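Local coordinates for IPT/TIG domain-containing protein (Bacteroides thetaiotaomicron, PDB 3TC9) that is of unknown function but probably serves as an auxiliary nutrient-binding protein, joining an immunoglobulin-like IPT/TIG domain to a six-bladed beta-propeller, at residues R252-I266 with L295-P309. Residues are numbered along the deposited sequence; the frame is centred on the assembly and turned at random.
Sequences RYDFTTQETTPLFTI and LRSDYDWKTKRLTTP. With EDO (1,2-ethanediol), chain T.
Two adjacent blades of the six-bladed beta-propeller meet where the outer hairpin of one, strands 249-253 and 260-265, packs against that of the next, strands 293-300 and 305-312. Arg252 reaches across with its chain extended from CG to NE and grips the carbonyl of Lys304 side-on: NE lies 2.9 Å and NH2 2.7 Å from Lys304 O, which sits near the guanidinium plane. Both bonds are bent, with N-H...O angles of 136° and 143°. The acceptor belongs to the G1 beta bulge in which Lys304 and Arg305 face Asp300. Arg305 crosses Arg252 at about a right angle, its CG 3.6 Å from Arg252 NE, while Leu263 CD1 lies over one face of the Arg305 guanidinium. A leucine in place of Arg252 would probably leave the Lys304 carbonyl without either of these donors and the bulge less firmly tied to the neighbouring blade. Farther along, Phe264 presents one ring face to Pro309 CD, a CH-pi contact 4.0 Å from the centroid, and its edge to Leu306 O. Ile266 extends this apolar seam, CG2 meeting Leu295 CD1 at 3.8 Å. Such packing of successive four-stranded antiparallel blades is characteristic of the beta-propeller fold.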
loop_
_atom_site.group_PDB
_atom_site.type_symbol
_atom_site.label_atom_id
_atom_site.label_comp_id
_atom_site.label_asym_id
_atom_site.label_seq_id
_atom_site.Cartn_x
_atom_site.Cartn_y
_atom_site.Cartn_z
ATOM N N ARG B 252 12.855 -8.686 -32.261
ATOM C CA ARG B 252 12.591 -9.655 -31.202
ATOM C C ARG B 252 13.685 -10.711 -31.216
ATOM O O ARG B 252 13.932 -11.305 -32.255
ATOM C CB ARG B 252 11.214 -10.280 -31.403
ATOM C CG ARG B 252 10.787 -11.200 -30.298
ATOM C CD ARG B 252 9.631 -12.029 -30.811
ATOM N NE ARG B 252 8.998 -12.793 -29.737
ATOM C CZ ARG B 252 9.397 -13.999 -29.364
ATOM N NH1 ARG B 252 10.417 -14.583 -29.972
ATOM N NH2 ARG B 252 8.771 -14.635 -28.379
ATOM N N TYR B 253 14.335 -10.949 -30.084
ATOM C CA TYR B 253 15.388 -11.948 -30.018
ATOM C C TYR B 253 14.998 -13.065 -29.054
ATOM O O TYR B 253 14.667 -12.806 -27.903
ATOM C CB TYR B 253 16.725 -11.302 -29.621
ATOM C CG TYR B 253 17.840 -12.291 -29.363
ATOM C CD1 TYR B 253 18.593 -12.809 -30.410
ATOM C CD2 TYR B 253 18.156 -12.694 -28.069
ATOM C CE1 TYR B 253 19.641 -13.701 -30.176
ATOM C CE2 TYR B 253 19.181 -13.607 -27.825
ATOM C CZ TYR B 253 19.926 -14.105 -28.880
ATOM O OH TYR B 253 20.949 -14.995 -28.644
ATOM N N ASP B 254 15.047 -14.306 -29.533
ATOM C CA ASP B 254 14.741 -15.479 -28.715
ATOM C C ASP B 254 16.052 -16.080 -28.225
ATOM O O ASP B 254 16.891 -16.461 -29.036
ATOM C CB ASP B 254 13.906 -16.499 -29.502
ATOM C CG ASP B 254 13.369 -17.644 -28.662
ATOM O OD1 ASP B 254 14.185 -18.414 -28.117
ATOM O OD2 ASP B 254 12.134 -17.779 -28.566
ATOM N N PHE B 255 16.236 -16.118 -26.900
ATOM C CA PHE B 255 17.452 -16.605 -26.257
ATOM C C PHE B 255 17.722 -18.098 -26.501
ATOM O O PHE B 255 18.887 -18.487 -26.586
ATOM C CB PHE B 255 17.395 -16.333 -24.752
ATOM C CG PHE B 255 17.685 -14.899 -24.372
ATOM C CD1 PHE B 255 18.986 -14.484 -24.105
ATOM C CD2 PHE B 255 16.654 -13.966 -24.262
ATOM C CE1 PHE B 255 19.252 -13.158 -23.746
ATOM C CE2 PHE B 255 16.917 -12.641 -23.892
ATOM C CZ PHE B 255 18.212 -12.245 -23.638
ATOM N N THR B 256 16.663 -18.920 -26.610
ATOM C CA THR B 256 16.811 -20.358 -26.801
ATOM C C THR B 256 17.202 -20.682 -28.255
ATOM O O THR B 256 18.144 -21.448 -28.449
ATOM C CB THR B 256 15.565 -21.149 -26.320
ATOM O OG1 THR B 256 14.435 -20.874 -27.148
ATOM C CG2 THR B 256 15.222 -20.882 -24.845
ATOM N N THR B 257 16.518 -20.099 -29.262
ATOM C CA THR B 257 16.809 -20.365 -30.681
ATOM C C THR B 257 17.929 -19.471 -31.247
ATOM O O THR B 257 18.505 -19.794 -32.296
ATOM C CB THR B 257 15.545 -20.210 -31.537
ATOM O OG1 THR B 257 15.106 -18.858 -31.496
ATOM C CG2 THR B 257 14.430 -21.140 -31.112
ATOM N N GLN B 258 18.211 -18.344 -30.562
ATOM C CA GLN B 258 19.192 -17.304 -30.909
ATOM C C GLN B 258 18.786 -16.637 -32.242
ATOM O O GLN B 258 19.621 -16.084 -32.950
ATOM C CB GLN B 258 20.639 -17.828 -30.914
ATOM C CG GLN B 258 21.102 -18.325 -29.543
ATOM C CD GLN B 258 22.540 -18.787 -29.517
ATOM O OE1 GLN B 258 23.354 -18.451 -30.385
ATOM N NE2 GLN B 258 22.894 -19.565 -28.503
ATOM N N GLU B 259 17.466 -16.623 -32.520
ATOM C CA GLU B 259 16.872 -16.034 -33.719
ATOM C C GLU B 259 16.288 -14.639 -33.470
ATOM O O GLU B 259 15.516 -14.420 -32.525
ATOM C CB GLU B 259 15.789 -16.955 -34.305
ATOM C CG GLU B 259 16.298 -17.794 -35.467
ATOM C CD GLU B 259 15.802 -19.227 -35.523
ATOM O OE1 GLU B 259 14.571 -19.428 -35.638
ATOM O OE2 GLU B 259 16.650 -20.150 -35.499
ATOM N N THR B 260 16.688 -13.698 -34.337
ATOM C CA THR B 260 16.209 -12.322 -34.338
ATOM C C THR B 260 15.083 -12.205 -35.378
ATOM O O THR B 260 15.247 -12.623 -36.528
ATOM C CB THR B 260 17.348 -11.312 -34.591
ATOM O OG1 THR B 260 18.329 -11.400 -33.544
ATOM C CG2 THR B 260 16.835 -9.874 -34.695
ATOM N N THR B 261 13.944 -11.644 -34.961
ATOM C CA THR B 261 12.796 -11.445 -35.820
ATOM C C THR B 261 12.492 -9.964 -35.895
ATOM O O THR B 261 12.258 -9.352 -34.850
ATOM C CB THR B 261 11.590 -12.252 -35.295
ATOM O OG1 THR B 261 11.974 -13.618 -35.145
ATOM C CG2 THR B 261 10.365 -12.159 -36.205
ATOM N N PRO B 262 12.456 -9.346 -37.101
ATOM C CA PRO B 262 12.020 -7.931 -37.176
ATOM C C PRO B 262 10.502 -7.896 -36.937
ATOM O O PRO B 262 9.776 -8.748 -37.474
ATOM C CB PRO B 262 12.421 -7.491 -38.593
ATOM C CG PRO B 262 13.075 -8.701 -39.237
ATOM C CD PRO B 262 12.678 -9.906 -38.450
ATOM N N LEU B 263 10.015 -6.986 -36.078
ATOM C CA LEU B 263 8.588 -6.994 -35.741
ATOM C C LEU B 263 7.761 -5.952 -36.491
ATOM O O LEU B 263 6.900 -6.317 -37.299
ATOM C CB LEU B 263 8.394 -6.829 -34.230
ATOM C CG LEU B 263 7.950 -8.067 -33.444
ATOM C CD1 LEU B 263 8.636 -9.341 -33.921
ATOM C CD2 LEU B 263 8.183 -7.867 -31.967
ATOM N N PHE B 264 7.976 -4.674 -36.188
ATOM C CA PHE B 264 7.240 -3.559 -36.784
ATOM C C PHE B 264 8.061 -2.297 -36.693
ATOM O O PHE B 264 8.945 -2.185 -35.844
ATOM C CB PHE B 264 5.864 -3.345 -36.088
ATOM C CG PHE B 264 5.860 -3.407 -34.572
ATOM C CD1 PHE B 264 6.291 -2.326 -33.810
ATOM C CD2 PHE B 264 5.405 -4.540 -33.906
ATOM C CE1 PHE B 264 6.296 -2.393 -32.412
ATOM C CE2 PHE B 264 5.412 -4.601 -32.509
ATOM C CZ PHE B 264 5.860 -3.528 -31.776
ATOM N N THR B 265 7.741 -1.346 -37.570
ATOM C CA THR B 265 8.308 0.000 -37.641
ATOM C C THR B 265 7.331 0.906 -36.844
ATOM O O THR B 265 6.114 0.662 -36.896
ATOM C CB THR B 265 8.481 0.337 -39.155
ATOM O OG1 THR B 265 9.847 0.170 -39.525
ATOM C CG2 THR B 265 7.964 1.716 -39.558
ATOM N N ILE B 266 7.837 1.917 -36.107
ATOM C CA ILE B 266 6.957 2.808 -35.337
ATOM C C ILE B 266 6.285 3.831 -36.272
ATOM O O ILE B 266 5.053 3.919 -36.276
ATOM C CB ILE B 266 7.676 3.518 -34.139
ATOM C CG1 ILE B 266 8.305 2.505 -33.126
ATOM C CG2 ILE B 266 6.746 4.537 -33.427
ATOM C CD1 ILE B 266 7.412 1.368 -32.579
ATOM N N LEU B 295 4.026 5.685 -26.868
ATOM C CA LEU B 295 3.063 4.752 -27.451
ATOM C C LEU B 295 2.887 3.562 -26.531
ATOM O O LEU B 295 3.764 3.287 -25.713
ATOM C CB LEU B 295 3.516 4.268 -28.838
ATOM C CG LEU B 295 3.842 5.344 -29.876
ATOM C CD1 LEU B 295 5.308 5.495 -30.006
ATOM C CD2 LEU B 295 3.255 4.982 -31.232
ATOM N N ARG B 296 1.786 2.846 -26.674
ATOM C CA ARG B 296 1.563 1.605 -25.940
ATOM C C ARG B 296 1.511 0.467 -26.943
ATOM O O ARG B 296 0.858 0.596 -27.980
ATOM C CB ARG B 296 0.282 1.649 -25.111
ATOM C CG ARG B 296 -0.052 0.343 -24.431
ATOM C CD ARG B 296 -1.186 0.534 -23.476
ATOM N NE ARG B 296 -1.830 -0.741 -23.203
ATOM C CZ ARG B 296 -2.567 -0.983 -22.134
ATOM N NH1 ARG B 296 -2.754 -0.037 -21.220
ATOM N NH2 ARG B 296 -3.124 -2.167 -21.966
ATOM N N SER B 297 2.215 -0.629 -26.650
ATOM C CA SER B 297 2.216 -1.824 -27.496
ATOM C C SER B 297 1.712 -2.991 -26.658
ATOM O O SER B 297 2.373 -3.408 -25.704
ATOM C CB SER B 297 3.608 -2.090 -28.054
ATOM O OG SER B 297 3.640 -3.348 -28.702
ATOM N N ASP B 298 0.516 -3.483 -26.976
ATOM C CA ASP B 298 -0.082 -4.601 -26.250
ATOM C C ASP B 298 0.654 -5.894 -26.575
ATOM O O ASP B 298 1.092 -6.100 -27.709
ATOM C CB ASP B 298 -1.586 -4.733 -26.557
ATOM C CG ASP B 298 -2.455 -3.662 -25.914
ATOM O OD1 ASP B 298 -2.046 -3.109 -24.848
ATOM O OD2 ASP B 298 -3.559 -3.391 -26.453
ATOM N N TYR B 299 0.816 -6.746 -25.560
ATOM C CA TYR B 299 1.477 -8.028 -25.727
ATOM C C TYR B 299 0.474 -9.110 -26.132
ATOM O O TYR B 299 -0.559 -9.258 -25.477
ATOM C CB TYR B 299 2.187 -8.419 -24.436
ATOM C CG TYR B 299 3.119 -9.590 -24.596
ATOM C CD1 TYR B 299 4.348 -9.444 -25.234
ATOM C CD2 TYR B 299 2.804 -10.834 -24.060
ATOM C CE1 TYR B 299 5.237 -10.503 -25.338
ATOM C CE2 TYR B 299 3.677 -11.913 -24.181
ATOM C CZ TYR B 299 4.897 -11.738 -24.812
ATOM O OH TYR B 299 5.781 -12.772 -24.895
ATOM N N ASP B 300 0.776 -9.855 -27.210
ATOM C CA ASP B 300 -0.043 -10.990 -27.661
ATOM C C ASP B 300 0.540 -12.243 -26.995
ATOM O O ASP B 300 1.631 -12.695 -27.350
ATOM C CB ASP B 300 -0.052 -11.083 -29.204
ATOM C CG ASP B 300 -1.000 -12.107 -29.826
ATOM O OD1 ASP B 300 -1.429 -13.055 -29.106
ATOM O OD2 ASP B 300 -1.291 -11.982 -31.041
ATOM N N TRP B 301 -0.164 -12.757 -25.981
ATOM C CA TRP B 301 0.304 -13.899 -25.196
ATOM C C TRP B 301 0.333 -15.193 -26.000
ATOM O O TRP B 301 1.132 -16.079 -25.692
ATOM C CB TRP B 301 -0.547 -14.058 -23.928
ATOM C CG TRP B 301 -0.315 -12.952 -22.935
ATOM C CD1 TRP B 301 -0.995 -11.773 -22.850
ATOM C CD2 TRP B 301 0.709 -12.899 -21.923
ATOM N NE1 TRP B 301 -0.501 -11.013 -21.811
ATOM C CE2 TRP B 301 0.544 -11.681 -21.225
ATOM C CE3 TRP B 301 1.726 -13.783 -21.513
ATOM C CZ2 TRP B 301 1.351 -11.325 -20.143
ATOM C CZ3 TRP B 301 2.536 -13.421 -20.447
ATOM C CH2 TRP B 301 2.343 -12.207 -19.773
ATOM N N LYS B 302 -0.486 -15.278 -27.048
ATOM C CA LYS B 302 -0.549 -16.450 -27.905
ATOM C C LYS B 302 0.641 -16.529 -28.863
ATOM O O LYS B 302 1.144 -17.623 -29.124
ATOM C CB LYS B 302 -1.862 -16.452 -28.691
ATOM C CG LYS B 302 -3.045 -17.007 -27.911
ATOM C CD LYS B 302 -4.059 -17.714 -28.850
ATOM C CE LYS B 302 -3.759 -19.195 -29.098
ATOM N NZ LYS B 302 -3.963 -19.598 -30.520
ATOM N N THR B 303 1.074 -15.393 -29.413
ATOM C CA THR B 303 2.193 -15.363 -30.360
ATOM C C THR B 303 3.505 -15.011 -29.640
ATOM O O THR B 303 4.579 -15.082 -30.245
ATOM C CB THR B 303 1.901 -14.388 -31.496
ATOM O OG1 THR B 303 1.876 -13.070 -30.964
ATOM C CG2 THR B 303 0.586 -14.695 -32.210
ATOM N N LYS B 304 3.407 -14.639 -28.343
ATOM C CA LYS B 304 4.520 -14.241 -27.472
ATOM C C LYS B 304 5.286 -13.069 -28.132
ATOM O O LYS B 304 6.513 -13.090 -28.207
ATOM C CB LYS B 304 5.433 -15.441 -27.114
ATOM C CG LYS B 304 4.709 -16.480 -26.264
ATOM C CD LYS B 304 5.608 -17.583 -25.746
ATOM C CE LYS B 304 4.788 -18.658 -25.071
ATOM N NZ LYS B 304 5.627 -19.548 -24.226
ATOM N N ARG B 305 4.523 -12.051 -28.623
ATOM C CA ARG B 305 5.051 -10.860 -29.301
ATOM C C ARG B 305 4.332 -9.580 -28.951
ATOM O O ARG B 305 3.115 -9.578 -28.723
ATOM C CB ARG B 305 4.923 -11.011 -30.820
ATOM C CG ARG B 305 5.941 -11.914 -31.483
ATOM C CD ARG B 305 5.456 -12.275 -32.862
ATOM N NE ARG B 305 6.338 -13.237 -33.517
ATOM C CZ ARG B 305 6.574 -13.263 -34.825
ATOM N NH1 ARG B 305 6.014 -12.363 -35.628
ATOM N NH2 ARG B 305 7.379 -14.182 -35.342
ATOM N N LEU B 306 5.077 -8.462 -28.999
ATOM C CA LEU B 306 4.516 -7.134 -28.893
ATOM C C LEU B 306 3.739 -6.888 -30.185
ATOM O O LEU B 306 4.091 -7.458 -31.227
ATOM C CB LEU B 306 5.636 -6.102 -28.708
ATOM C CG LEU B 306 6.152 -5.886 -27.289
ATOM C CD1 LEU B 306 7.314 -4.907 -27.291
ATOM C CD2 LEU B 306 5.055 -5.394 -26.373
ATOM N N THR B 307 2.675 -6.095 -30.147
ATOM C CA THR B 307 1.883 -5.866 -31.368
ATOM C C THR B 307 1.892 -4.379 -31.736
ATOM O O THR B 307 2.396 -3.567 -30.966
ATOM C CB THR B 307 0.453 -6.391 -31.168
ATOM O OG1 THR B 307 -0.154 -5.682 -30.086
ATOM C CG2 THR B 307 0.399 -7.893 -30.913
ATOM N N THR B 308 1.300 -4.027 -32.893
ATOM C CA THR B 308 1.181 -2.675 -33.472
ATOM C C THR B 308 0.867 -1.639 -32.389
ATOM O O THR B 308 -0.193 -1.735 -31.758
ATOM C CB THR B 308 0.105 -2.650 -34.602
ATOM O OG1 THR B 308 0.328 -3.745 -35.493
ATOM C CG2 THR B 308 0.097 -1.336 -35.384
ATOM N N PRO B 309 1.806 -0.675 -32.160
ATOM C CA PRO B 309 1.614 0.339 -31.104
ATOM C C PRO B 309 0.641 1.461 -31.448
ATOM O O PRO B 309 0.454 1.809 -32.613
ATOM C CB PRO B 309 3.021 0.949 -30.942
ATOM C CG PRO B 309 3.921 0.099 -31.723
ATOM C CD PRO B 309 3.125 -0.510 -32.799
HETATM C C1 EDO T . -2.635 -3.917 -17.236
HETATM O O1 EDO T . -2.119 -5.063 -16.547
HETATM C C2 EDO T . -3.253 -4.333 -18.569
HETATM O O2 EDO T . -4.017 -3.238 -19.104
#